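Local structure of nicotinate-nucleotide pyrophosphorylase (Francisella tularensis subsp. tularensis, 3TQV) at residues B[135-145]-B[263-274]; B[117-128]-B[151-161]. The protein probably catalyses the conversion of quinolinate and 5-phospho-alpha-D-ribose 1-diphosphate into nicotinate ribonucleotide, diphosphate and carbon dioxide, a step of NAD(+) biosynthesis. One frame throughout, in Å; residues are numbered along the deposited sequence.

Contact 1: residues B[135-145]-B[263-274]; sequences KTKLLDTRKTI and GVDFISVGAITK. With PO4 (phosphate ion), chain F; PO4 (phosphate ion), chain E.
Parallel pairing between the first and last strands of the C-terminal barrel-like domain brings two predicted substrate-binding loops together, as strands 137-139 and 266-268 show, and each loop holds a phosphate ion. The ladder is regular: Asp265 O accepts from Lys137 N, Lys137 O from Ile267 N at 2.8 Å, Ile267 O from Leu139 N in a nearly straight N-H...O line (176°), and Leu139 O from Val269 N. Just before the ladder in sequence, Thr136 OG1 donates to Val264 O at 2.9 Å. With OG1 beside the backbone N (chi1 -43°), CG2 falls anti to that N, and the methyl lies against Ile267 CG1. On the face carrying Phe266, the ring is met obliquely by Lys137 CB and by Leu139 CD1, the latter 3.6 Å from Phe266 CG.

Beyond the strands, the loops are tied by polar atoms. Thr141 OG1 accepts from Lys143 N at 2.7 Å, an ST turn; Lys143, at the centre of an inverse gamma turn, offers its O to Thr273 OG1, which comes from above the carbonyl plane. One water donates to both Val269 O and Thr273 OG1, bridging strand end and helix. Asp140 CB touches Ile272 CD1, while its carboxylate pairs with Lys153.

The phosphates, probably from the crystallisation liquor, sit at positions consistent with anion sites of the predicted substrate pocket. The phosphate of chain F takes Arg142 N and, in the plane of the guanidinium edge, Arg142 NH1 at 2.9 Å from its O4; Arg142 NH2 also pairs with Asp30 of the second subunit. The phosphate of chain E is held by Gly270 N and by Lys274 NZ, 2.7 Å from its O2, with the Lys143 chain alongside. Such anion-binding loops at the C-terminal ends of parallel strands are characteristic of the active-site mouth of TIM-barrel-like enzymes, here the quinolinate phosphoribosyltransferase fold.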
# COMPACT_ATOMS: atom_id res chain seq x y z
N LYS B 135 3.06 -8.49 -28.72
CA LYS B 135 2.45 -7.19 -29.01
C LYS B 135 1.53 -6.69 -27.89
O LYS B 135 1.17 -5.52 -27.84
CB LYS B 135 1.70 -7.23 -30.33
CG LYS B 135 1.31 -5.87 -30.84
CD LYS B 135 0.49 -6.01 -32.09
CE LYS B 135 -0.06 -4.67 -32.55
NZ LYS B 135 0.89 -3.94 -33.47
N THR B 136 1.17 -7.60 -26.99
CA THR B 136 0.31 -7.30 -25.87
C THR B 136 0.80 -6.13 -25.00
O THR B 136 2.00 -5.95 -24.82
CB THR B 136 0.18 -8.54 -24.99
OG1 THR B 136 -0.01 -9.68 -25.84
CG2 THR B 136 -0.99 -8.41 -24.04
N LYS B 137 -0.14 -5.34 -24.47
CA LYS B 137 0.18 -4.28 -23.50
C LYS B 137 -0.45 -4.54 -22.12
O LYS B 137 -1.42 -5.29 -22.00
CB LYS B 137 -0.29 -2.91 -24.00
CG LYS B 137 0.15 -2.56 -25.40
CD LYS B 137 1.52 -1.89 -25.44
CE LYS B 137 1.91 -1.48 -26.87
NZ LYS B 137 0.89 -0.60 -27.55
N LEU B 138 0.12 -3.92 -21.09
CA LEU B 138 -0.32 -4.04 -19.69
C LEU B 138 -1.32 -2.95 -19.28
O LEU B 138 -1.05 -1.75 -19.43
CB LEU B 138 0.90 -3.93 -18.77
CG LEU B 138 1.04 -4.89 -17.60
CD1 LEU B 138 1.08 -6.30 -18.14
CD2 LEU B 138 2.30 -4.61 -16.79
N LEU B 139 -2.46 -3.36 -18.76
CA LEU B 139 -3.40 -2.39 -18.22
C LEU B 139 -3.53 -2.55 -16.71
O LEU B 139 -3.47 -3.66 -16.19
CB LEU B 139 -4.77 -2.53 -18.88
CG LEU B 139 -4.82 -2.10 -20.35
CD1 LEU B 139 -6.19 -2.37 -20.92
CD2 LEU B 139 -4.45 -0.64 -20.50
N ASP B 140 -3.69 -1.44 -16.01
CA ASP B 140 -3.96 -1.49 -14.58
C ASP B 140 -5.47 -1.54 -14.32
O ASP B 140 -6.25 -1.83 -15.23
CB ASP B 140 -3.31 -0.31 -13.85
CG ASP B 140 -3.70 1.04 -14.42
OD1 ASP B 140 -4.77 1.18 -15.06
OD2 ASP B 140 -2.92 1.97 -14.20
N THR B 141 -5.88 -1.26 -13.07
CA THR B 141 -7.27 -1.47 -12.63
C THR B 141 -7.58 -0.46 -11.57
O THR B 141 -6.81 0.48 -11.35
CB THR B 141 -7.44 -2.83 -11.95
OG1 THR B 141 -6.93 -2.75 -10.61
CG2 THR B 141 -6.67 -3.93 -12.72
N ARG B 142 -8.71 -0.65 -10.88
CA ARG B 142 -9.05 0.21 -9.74
C ARG B 142 -8.61 -0.42 -8.40
O ARG B 142 -8.86 0.15 -7.33
CB ARG B 142 -10.55 0.56 -9.74
CG ARG B 142 -10.94 1.56 -10.86
CD ARG B 142 -12.45 1.60 -11.17
NE ARG B 142 -13.28 1.87 -9.99
CZ ARG B 142 -14.15 0.99 -9.46
NH1 ARG B 142 -14.31 -0.20 -10.00
NH2 ARG B 142 -14.88 1.32 -8.39
N LYS B 143 -7.94 -1.57 -8.46
CA LYS B 143 -7.45 -2.22 -7.24
C LYS B 143 -6.21 -1.49 -6.73
O LYS B 143 -5.06 -1.90 -6.92
CB LYS B 143 -7.22 -3.72 -7.44
CG LYS B 143 -8.49 -4.50 -7.89
CD LYS B 143 -8.16 -5.97 -8.15
CE LYS B 143 -9.38 -6.88 -7.97
NZ LYS B 143 -10.42 -6.50 -8.95
N THR B 144 -6.49 -0.39 -6.04
CA THR B 144 -5.52 0.62 -5.69
C THR B 144 -5.49 0.83 -4.16
O THR B 144 -6.46 0.50 -3.47
CB THR B 144 -5.97 1.90 -6.39
OG1 THR B 144 -5.08 2.20 -7.47
CG2 THR B 144 -6.05 3.07 -5.42
N ILE B 145 -4.39 1.38 -3.64
CA ILE B 145 -4.37 1.82 -2.24
C ILE B 145 -5.18 3.11 -2.07
O ILE B 145 -4.91 4.10 -2.74
CB ILE B 145 -2.96 2.08 -1.70
CG1 ILE B 145 -2.02 0.94 -2.11
CG2 ILE B 145 -3.02 2.25 -0.18
CD1 ILE B 145 -2.56 -0.45 -1.75
N GLY B 263 -1.68 -13.24 -28.09
CA GLY B 263 -1.71 -12.03 -28.88
C GLY B 263 -2.90 -11.12 -28.61
O GLY B 263 -3.20 -10.24 -29.43
N VAL B 264 -3.59 -11.32 -27.50
CA VAL B 264 -4.60 -10.34 -27.14
C VAL B 264 -3.89 -9.02 -26.93
O VAL B 264 -2.74 -8.99 -26.47
CB VAL B 264 -5.29 -10.67 -25.83
CG1 VAL B 264 -6.41 -11.68 -26.06
CG2 VAL B 264 -4.24 -11.13 -24.78
N ASP B 265 -4.60 -7.94 -27.26
CA ASP B 265 -4.04 -6.60 -27.24
C ASP B 265 -3.54 -6.23 -25.85
O ASP B 265 -2.43 -5.70 -25.69
CB ASP B 265 -5.10 -5.59 -27.67
CG ASP B 265 -5.87 -6.02 -28.92
OD1 ASP B 265 -5.26 -6.15 -30.01
OD2 ASP B 265 -7.10 -6.19 -28.83
N PHE B 266 -4.38 -6.51 -24.86
CA PHE B 266 -4.17 -6.01 -23.51
C PHE B 266 -4.34 -7.08 -22.44
O PHE B 266 -5.18 -7.96 -22.56
CB PHE B 266 -5.17 -4.90 -23.21
CG PHE B 266 -4.96 -3.65 -24.00
CD1 PHE B 266 -3.80 -2.90 -23.84
CD2 PHE B 266 -5.94 -3.19 -24.86
CE1 PHE B 266 -3.62 -1.72 -24.55
CE2 PHE B 266 -5.78 -2.02 -25.58
CZ PHE B 266 -4.61 -1.28 -25.43
N ILE B 267 -3.54 -6.97 -21.38
CA ILE B 267 -3.68 -7.83 -20.21
C ILE B 267 -3.89 -6.98 -18.95
O ILE B 267 -3.02 -6.19 -18.57
CB ILE B 267 -2.43 -8.70 -20.01
CG1 ILE B 267 -2.26 -9.65 -21.20
CG2 ILE B 267 -2.51 -9.47 -18.70
CD1 ILE B 267 -1.04 -10.53 -21.12
N SER B 268 -5.06 -7.11 -18.33
CA SER B 268 -5.35 -6.40 -17.09
C SER B 268 -4.70 -7.14 -15.92
O SER B 268 -4.70 -8.37 -15.88
CB SER B 268 -6.86 -6.30 -16.85
OG SER B 268 -7.14 -5.34 -15.85
N VAL B 269 -4.15 -6.39 -14.99
CA VAL B 269 -3.45 -6.97 -13.86
C VAL B 269 -3.64 -6.08 -12.64
O VAL B 269 -3.15 -4.95 -12.60
CB VAL B 269 -1.94 -7.13 -14.16
CG1 VAL B 269 -1.21 -7.66 -12.94
CG2 VAL B 269 -1.73 -8.06 -15.32
N GLY B 270 -4.37 -6.59 -11.65
CA GLY B 270 -4.57 -5.85 -10.42
C GLY B 270 -3.34 -5.97 -9.55
O GLY B 270 -3.09 -5.14 -8.69
N ALA B 271 -2.55 -7.01 -9.79
CA ALA B 271 -1.43 -7.36 -8.91
C ALA B 271 -0.46 -6.20 -8.79
O ALA B 271 0.20 -6.03 -7.78
CB ALA B 271 -0.72 -8.64 -9.38
N ILE B 272 -0.41 -5.39 -9.84
CA ILE B 272 0.60 -4.33 -9.90
C ILE B 272 0.29 -3.13 -9.00
O ILE B 272 1.14 -2.28 -8.83
CB ILE B 272 0.86 -3.88 -11.35
CG1 ILE B 272 -0.42 -3.34 -11.98
CG2 ILE B 272 1.40 -5.05 -12.18
CD1 ILE B 272 -0.19 -2.72 -13.34
N THR B 273 -0.91 -3.10 -8.42
CA THR B 273 -1.32 -2.00 -7.54
C THR B 273 -1.83 -2.49 -6.19
O THR B 273 -1.56 -1.88 -5.17
CB THR B 273 -2.38 -1.05 -8.18
OG1 THR B 273 -3.22 -1.77 -9.10
CG2 THR B 273 -1.71 0.09 -8.90
N LYS B 274 -2.59 -3.58 -6.23
CA LYS B 274 -3.07 -4.34 -5.07
C LYS B 274 -2.01 -4.64 -4.00
O LYS B 274 -2.21 -4.41 -2.81
CB LYS B 274 -3.56 -5.68 -5.60
CG LYS B 274 -4.69 -6.27 -4.87
CD LYS B 274 -5.43 -7.25 -5.77
CE LYS B 274 -4.52 -8.34 -6.25
NZ LYS B 274 -5.37 -9.35 -6.91
P PO4 F . -11.93 -1.46 -13.06
O1 PO4 F . -11.89 -2.58 -14.06
O2 PO4 F . -10.78 -1.57 -12.10
O3 PO4 F . -11.85 -0.15 -13.79
O4 PO4 F . -13.23 -1.51 -12.32
P PO4 E . -7.15 -9.01 -10.67
O1 PO4 E . -7.35 -10.46 -11.01
O2 PO4 E . -6.30 -8.93 -9.44
O3 PO4 E . -6.52 -8.34 -11.86
O4 PO4 E . -8.48 -8.33 -10.42
O HOH W 1 -8.12 -3.16 -16.24
O HOH W 2 -3.76 -2.74 -11.41

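Contact 2: residues B[117-128]-B[151-161]; sequences LSGTATVTNKLV and AQKYAVRCGGG
Leu117 opens the helix-helix interface by laying CD2 over the first turn of helix 149-159, 3.8 Å from Ala151 O and close to Ala151 CB, while its own carbonyl O is met by the methyl of Ala155. One turn on, Thr120 faces the partner helix. Its OG1 sits beside the backbone N (chi1 -70°), which leaves CG2 anti to that N; CG2 lies 3.4 Å from Ala155 CB and reaches Val156 CG2 beyond it, whereas OG1 is directed to the end of Gln152, whose chain crosses that of Thr120 at about a right angle. Ala121 brings CB to within 3.5 Å of Ala155 O and flanks Cys158 CB.

Here the backbones come closest. The segment axes approach to 7.3 Å, close for two helices, and cross at -43°, and the small residues Ala121, Ala155 and Gly159 make this possible: Gly159 CA lies 3.6 Å from Ala121 O in a CA-H...O contact. This joins the long helix 100-130 to helix 149-159 of the quinolinate phosphoribosyltransferase fold, on either side of strand 137-139 in the sequence.

Thr124 follows, crossing Val156 at about a right angle. Its OG1 donates to Thr120 O at 2.9 Å, on the opposite face of that carbonyl from Thr124 N, and this leaves CG2 to sit against Val156 O and, at 3.5 Å, Gly161 N. Those atoms belong to the Schellman motif that ends the partner helix, in which Gly160 has positive phi and Val156 O receives Gly161 N. Past Asn125, whose CB leans on Gly159 O, Val128 CG2 closes over the same turn, 3.9 Å from Gly160 C.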
# COMPACT_ATOMS: atom_id res chain seq x y z
N LEU B 117 6.06 3.95 -4.32
CA LEU B 117 5.80 4.23 -5.72
C LEU B 117 6.81 3.57 -6.63
O LEU B 117 6.45 3.08 -7.70
CB LEU B 117 5.75 5.74 -5.96
CG LEU B 117 4.64 6.40 -5.12
CD1 LEU B 117 4.72 7.92 -5.17
CD2 LEU B 117 3.27 5.90 -5.55
N SER B 118 8.07 3.55 -6.21
CA SER B 118 9.09 2.88 -7.00
C SER B 118 8.78 1.40 -6.94
O SER B 118 9.06 0.65 -7.88
CB SER B 118 10.48 3.15 -6.45
OG SER B 118 10.76 4.53 -6.43
N GLY B 119 8.22 0.97 -5.82
CA GLY B 119 7.79 -0.40 -5.69
C GLY B 119 6.80 -0.72 -6.79
O GLY B 119 7.02 -1.61 -7.62
N THR B 120 5.70 0.02 -6.79
CA THR B 120 4.69 -0.12 -7.81
C THR B 120 5.26 -0.06 -9.22
O THR B 120 4.91 -0.88 -10.06
CB THR B 120 3.56 0.89 -7.66
OG1 THR B 120 2.80 0.55 -6.50
CG2 THR B 120 2.63 0.86 -8.89
N ALA B 121 6.14 0.90 -9.49
CA ALA B 121 6.70 1.03 -10.84
C ALA B 121 7.53 -0.19 -11.21
O ALA B 121 7.41 -0.72 -12.30
CB ALA B 121 7.53 2.30 -10.98
N THR B 122 8.34 -0.64 -10.27
CA THR B 122 9.20 -1.81 -10.46
C THR B 122 8.43 -3.12 -10.70
O THR B 122 8.86 -3.96 -11.51
CB THR B 122 10.18 -1.95 -9.27
OG1 THR B 122 10.89 -0.70 -9.09
CG2 THR B 122 11.17 -3.10 -9.46
N VAL B 123 7.31 -3.31 -10.02
CA VAL B 123 6.46 -4.47 -10.30
C VAL B 123 6.02 -4.44 -11.76
O VAL B 123 6.06 -5.43 -12.48
CB VAL B 123 5.15 -4.45 -9.50
CG1 VAL B 123 4.43 -5.77 -9.65
CG2 VAL B 123 5.41 -4.12 -8.06
N THR B 124 5.56 -3.27 -12.17
CA THR B 124 5.01 -3.11 -13.49
C THR B 124 6.11 -3.47 -14.48
O THR B 124 5.98 -4.42 -15.25
CB THR B 124 4.52 -1.66 -13.70
OG1 THR B 124 3.64 -1.32 -12.63
CG2 THR B 124 3.81 -1.50 -15.05
N ASN B 125 7.21 -2.74 -14.40
CA ASN B 125 8.29 -3.03 -15.31
C ASN B 125 8.64 -4.53 -15.42
O ASN B 125 8.84 -5.03 -16.54
CB ASN B 125 9.54 -2.21 -15.01
CG ASN B 125 10.50 -2.23 -16.18
OD1 ASN B 125 10.13 -1.82 -17.28
ND2 ASN B 125 11.71 -2.72 -15.95
N LYS B 126 8.73 -5.24 -14.31
CA LYS B 126 8.96 -6.68 -14.43
C LYS B 126 8.00 -7.30 -15.45
O LYS B 126 8.42 -7.82 -16.47
CB LYS B 126 8.89 -7.40 -13.08
CG LYS B 126 10.25 -7.56 -12.41
CD LYS B 126 10.17 -7.29 -10.90
CE LYS B 126 11.55 -7.07 -10.27
NZ LYS B 126 11.43 -6.53 -8.88
N LEU B 127 6.70 -7.24 -15.16
CA LEU B 127 5.69 -7.81 -16.05
C LEU B 127 5.91 -7.36 -17.48
O LEU B 127 5.83 -8.15 -18.39
CB LEU B 127 4.29 -7.42 -15.60
CG LEU B 127 3.96 -7.93 -14.20
CD1 LEU B 127 2.47 -8.09 -14.02
CD2 LEU B 127 4.64 -9.26 -13.97
N VAL B 128 6.22 -6.07 -17.66
CA VAL B 128 6.43 -5.54 -19.00
C VAL B 128 7.60 -6.21 -19.70
O VAL B 128 7.48 -6.66 -20.84
CB VAL B 128 6.58 -4.00 -19.01
CG1 VAL B 128 6.55 -3.48 -20.44
CG2 VAL B 128 5.48 -3.35 -18.21
N ALA B 151 -1.63 8.51 -7.93
CA ALA B 151 -0.24 8.22 -7.60
C ALA B 151 0.19 6.87 -8.16
O ALA B 151 1.28 6.75 -8.72
CB ALA B 151 -0.03 8.27 -6.07
N GLN B 152 -0.67 5.85 -8.02
CA GLN B 152 -0.38 4.53 -8.57
C GLN B 152 -0.56 4.40 -10.11
O GLN B 152 0.14 3.64 -10.76
CB GLN B 152 -1.16 3.44 -7.82
CG GLN B 152 -0.71 3.27 -6.37
CD GLN B 152 -0.93 1.85 -5.83
OE1 GLN B 152 0.01 1.04 -5.75
NE2 GLN B 152 -2.17 1.56 -5.46
N LYS B 153 -1.51 5.13 -10.67
CA LYS B 153 -1.65 5.18 -12.12
C LYS B 153 -0.36 5.75 -12.71
O LYS B 153 0.16 5.27 -13.72
CB LYS B 153 -2.84 6.07 -12.49
CG LYS B 153 -4.21 5.56 -12.04
CD LYS B 153 -4.66 4.40 -12.90
CE LYS B 153 -6.05 3.92 -12.56
NZ LYS B 153 -6.41 2.68 -13.33
N TYR B 154 0.17 6.77 -12.05
CA TYR B 154 1.43 7.37 -12.45
C TYR B 154 2.59 6.35 -12.33
O TYR B 154 3.37 6.18 -13.26
CB TYR B 154 1.70 8.64 -11.63
CG TYR B 154 3.00 9.31 -11.95
CD1 TYR B 154 3.21 9.92 -13.18
CD2 TYR B 154 4.05 9.31 -11.03
CE1 TYR B 154 4.41 10.51 -13.49
CE2 TYR B 154 5.26 9.92 -11.33
CZ TYR B 154 5.43 10.51 -12.56
OH TYR B 154 6.64 11.12 -12.88
N ALA B 155 2.68 5.67 -11.19
CA ALA B 155 3.74 4.68 -11.02
C ALA B 155 3.67 3.64 -12.12
O ALA B 155 4.68 3.25 -12.69
CB ALA B 155 3.63 4.00 -9.66
N VAL B 156 2.46 3.20 -12.43
CA VAL B 156 2.31 2.14 -13.41
C VAL B 156 2.80 2.63 -14.78
O VAL B 156 3.53 1.92 -15.47
CB VAL B 156 0.86 1.61 -13.47
CG1 VAL B 156 0.67 0.74 -14.68
CG2 VAL B 156 0.52 0.84 -12.19
N ARG B 157 2.41 3.84 -15.15
CA ARG B 157 2.94 4.45 -16.36
C ARG B 157 4.47 4.53 -16.27
O ARG B 157 5.16 4.14 -17.20
CB ARG B 157 2.34 5.83 -16.59
CG ARG B 157 0.92 5.80 -17.16
CD ARG B 157 0.91 5.36 -18.61
NE ARG B 157 1.88 6.14 -19.36
CZ ARG B 157 2.86 5.62 -20.09
NH1 ARG B 157 2.99 4.30 -20.21
NH2 ARG B 157 3.71 6.43 -20.72
N CYS B 158 4.98 4.99 -15.13
CA CYS B 158 6.43 5.10 -14.93
C CYS B 158 7.17 3.79 -15.23
O CYS B 158 8.34 3.81 -15.63
CB CYS B 158 6.76 5.57 -13.52
SG CYS B 158 6.56 7.35 -13.30
N GLY B 159 6.48 2.67 -15.05
CA GLY B 159 7.10 1.36 -15.20
C GLY B 159 6.87 0.67 -16.53
O GLY B 159 7.42 -0.40 -16.76
N GLY B 160 6.07 1.25 -17.40
CA GLY B 160 5.86 0.66 -18.71
C GLY B 160 4.41 0.34 -19.00
O GLY B 160 4.02 0.08 -20.15
N GLY B 161 3.60 0.39 -17.95
CA GLY B 161 2.20 0.02 -18.07
C GLY B 161 1.35 1.18 -18.49
O GLY B 161 1.71 2.33 -18.26

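The centres of contact 1 and contact 2 lie 11 Å apart, and their segments alternate along the chain: 117-128, 135-145, 151-161, then 263-274 after the intervening strands and helices. Helix 100-130, strand 137-139 and helix 149-159 thus follow one another, while strand 266-268 arrives from near the end of the C-terminal domain to pair with the strand between them. The two contacts meet directly at Lys153 of helix 149-159, which besides its Asp140 partner probably gives a hydrogen bond from NZ to Thr141 O. Helix 149-159 is thereby tied to the beginning of the predicted substrate-binding loop, and Leu138 and Ile272 also pack against helix 100-130.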